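Local atomic coordinates of phosphatidylinositol-specific phospholipase C (Listeria monocytogenes, PDB entry 2PLC), a protein that belongs to the phosphatidylinositol-specific phospholipase C family and carries an X domain of the TIM-barrel type. Residues Ile101-Lys106 / Ile152-Glu157. Numbering follows the deposited sequence.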
loop_
_atom_site.group_PDB
_atom_site.type_symbol
_atom_site.label_atom_id
_atom_site.label_comp_id
_atom_site.label_asym_id
_atom_site.label_seq_id
_atom_site.Cartn_x
_atom_site.Cartn_y
_atom_site.Cartn_z
ATOM N N ILE A 101 4.509 -7.221 3.826
ATOM C CA ILE A 101 4.204 -5.861 3.426
ATOM C C ILE A 101 4.123 -5.738 1.921
ATOM O O ILE A 101 4.945 -6.291 1.191
ATOM C CB ILE A 101 5.245 -4.872 4.010
ATOM C CG1 ILE A 101 5.137 -4.878 5.534
ATOM C CG2 ILE A 101 5.039 -3.464 3.459
ATOM C CD1 ILE A 101 6.163 -4.050 6.230
ATOM N N ILE A 102 3.060 -5.089 1.466
ATOM C CA ILE A 102 2.849 -4.860 0.047
ATOM C C ILE A 102 3.291 -3.421 -0.154
ATOM O O ILE A 102 2.814 -2.522 0.532
ATOM C CB ILE A 102 1.376 -5.034 -0.328
ATOM C CG1 ILE A 102 0.899 -6.420 0.114
ATOM C CG2 ILE A 102 1.196 -4.847 -1.835
ATOM C CD1 ILE A 102 -0.585 -6.619 0.007
ATOM N N MET A 103 4.207 -3.210 -1.092
ATOM C CA MET A 103 4.743 -1.888 -1.328
ATOM C C MET A 103 4.710 -1.405 -2.762
ATOM O O MET A 103 5.294 -2.010 -3.657
ATOM C CB MET A 103 6.180 -1.833 -0.805
ATOM C CG MET A 103 6.896 -0.523 -1.072
ATOM S SD MET A 103 8.581 -0.562 -0.463
ATOM C CE MET A 103 9.481 -0.504 -1.984
ATOM N N ARG A 104 4.029 -0.283 -2.963
ATOM C CA ARG A 104 3.945 0.339 -4.268
ATOM C C ARG A 104 5.125 1.298 -4.336
ATOM O O ARG A 104 5.287 2.149 -3.462
ATOM C CB ARG A 104 2.643 1.123 -4.387
ATOM C CG ARG A 104 2.529 1.940 -5.649
ATOM C CD ARG A 104 1.360 2.897 -5.568
ATOM N NE ARG A 104 1.203 3.674 -6.794
ATOM C CZ ARG A 104 0.185 4.498 -7.027
ATOM N NH1 ARG A 104 -0.760 4.659 -6.116
ATOM N NH2 ARG A 104 0.086 5.126 -8.191
ATOM N N LEU A 105 5.992 1.100 -5.320
ATOM C CA LEU A 105 7.147 1.964 -5.496
ATOM C C LEU A 105 6.945 2.684 -6.813
ATOM O O LEU A 105 7.007 2.078 -7.879
ATOM C CB LEU A 105 8.443 1.151 -5.507
ATOM C CG LEU A 105 9.732 1.929 -5.793
ATOM C CD1 LEU A 105 9.901 3.061 -4.795
ATOM C CD2 LEU A 105 10.919 0.985 -5.738
ATOM N N LYS A 106 6.691 3.983 -6.726
ATOM C CA LYS A 106 6.433 4.795 -7.902
ATOM C C LYS A 106 7.553 5.762 -8.275
ATOM O O LYS A 106 8.180 6.377 -7.413
ATOM C CB LYS A 106 5.139 5.575 -7.691
ATOM C CG LYS A 106 4.658 6.312 -8.910
ATOM C CD LYS A 106 3.443 7.163 -8.594
ATOM C CE LYS A 106 2.840 7.729 -9.870
ATOM N NZ LYS A 106 3.867 8.434 -10.691
ATOM N N ILE A 152 8.579 -8.622 1.455
ATOM C CA ILE A 152 7.940 -7.479 0.824
ATOM C C ILE A 152 7.446 -7.880 -0.558
ATOM O O ILE A 152 8.181 -8.487 -1.329
ATOM C CB ILE A 152 8.942 -6.299 0.638
ATOM C CG1 ILE A 152 9.419 -5.783 1.994
ATOM C CG2 ILE A 152 8.305 -5.157 -0.155
ATOM C CD1 ILE A 152 10.504 -4.727 1.898
ATOM N N LEU A 153 6.181 -7.592 -0.844
ATOM C CA LEU A 153 5.621 -7.865 -2.159
ATOM C C LEU A 153 5.691 -6.519 -2.876
ATOM O O LEU A 153 4.911 -5.620 -2.590
ATOM C CB LEU A 153 4.168 -8.345 -2.056
ATOM C CG LEU A 153 3.478 -8.532 -3.413
ATOM C CD1 LEU A 153 4.337 -9.410 -4.320
ATOM C CD2 LEU A 153 2.105 -9.132 -3.236
ATOM N N LEU A 154 6.643 -6.375 -3.788
ATOM C CA LEU A 154 6.829 -5.125 -4.522
ATOM C C LEU A 154 5.893 -4.926 -5.712
ATOM O O LEU A 154 5.686 -5.833 -6.513
ATOM C CB LEU A 154 8.284 -5.021 -5.001
ATOM C CG LEU A 154 8.725 -3.752 -5.738
ATOM C CD1 LEU A 154 8.708 -2.574 -4.789
ATOM C CD2 LEU A 154 10.127 -3.935 -6.305
ATOM N N LEU A 155 5.327 -3.728 -5.819
ATOM C CA LEU A 155 4.453 -3.383 -6.935
ATOM C C LEU A 155 5.125 -2.195 -7.606
ATOM O O LEU A 155 4.994 -1.061 -7.146
ATOM C CB LEU A 155 3.051 -3.003 -6.449
ATOM C CG LEU A 155 2.238 -4.091 -5.747
ATOM C CD1 LEU A 155 0.883 -3.542 -5.337
ATOM C CD2 LEU A 155 2.067 -5.279 -6.673
ATOM N N SER A 156 5.900 -2.474 -8.651
ATOM C CA SER A 156 6.636 -1.437 -9.374
ATOM C C SER A 156 5.820 -0.625 -10.360
ATOM O O SER A 156 5.082 -1.172 -11.176
ATOM C CB SER A 156 7.833 -2.036 -10.112
ATOM O OG SER A 156 8.787 -2.542 -9.202
ATOM N N GLU A 157 6.015 0.687 -10.312
ATOM C CA GLU A 157 5.337 1.608 -11.208
ATOM C C GLU A 157 6.351 2.605 -11.749
ATOM O O GLU A 157 6.873 3.445 -11.011
ATOM C CB GLU A 157 4.221 2.352 -10.477
ATOM C CG GLU A 157 3.466 3.333 -11.355
ATOM C CD GLU A 157 2.285 3.975 -10.652
ATOM O OE1 GLU A 157 2.157 3.819 -9.421
ATOM O OE2 GLU A 157 1.479 4.641 -11.334
#
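Arg104 and Glu157 form a salt bridge between adjacent parallel strands, 101-106 and 152-157. Arg104 CB leaves the sheet on the face of Ile102 and Leu155. Arg104 CG lies anti to the backbone N (chi1 173°), 4.2 Å from Leu155 O. The chain runs on extended to NE, and Arg104 CD passes 4.0 Å from Glu157 OE1. Arg104 NE donates to Glu157 OE1 at 2.8 Å. Arg104 CZ lies 3.2 Å from Glu157 OE1. Arg104 NH2 donates to Glu157 OE1, at 2.7 Å, meeting the syn lone pair of that oxygen. Glu157 OE1 thus takes two N-H groups, while NH2 reaches OE2 only weakly. NH1 has a long, weak ion pair with Asp62. The guanidinium and carboxylate planes are 13° apart, nearly coplanar, with the carboxylate at the guanidinium edge. Phe175 makes a cation-pi contact with Arg104 and touches Glu157. The alkyl chain of Lys106 runs beside this carboxylate, with Lys106 CG 3.6 Å from Glu157 OE1. Lys106 NZ, beyond salt-bridge range, may still favour its charge.

Five backbone hydrogen bonds join the strands, from Leu153 N to Ile101 O through Glu157 N to Leu105 O. On the face of Arg104, Ile102 CG2 meets Leu155 CD1. On the other face, Met103 and Leu154 lie side by side, and the bend at chi3 (113°) sets Met103 CE 3.6 Å from Leu154 CD1.

The pair lies in the wall of the family's TIM-barrel-type fold. Leu164 of strand 164-166 packs on Leu154 and Ser156. Helix 82-95 covers Ile101 and Ile152 through Ile89. Strand 60-65 flanks 101-107 and strand 169-174 flanks 152-157, both parallel.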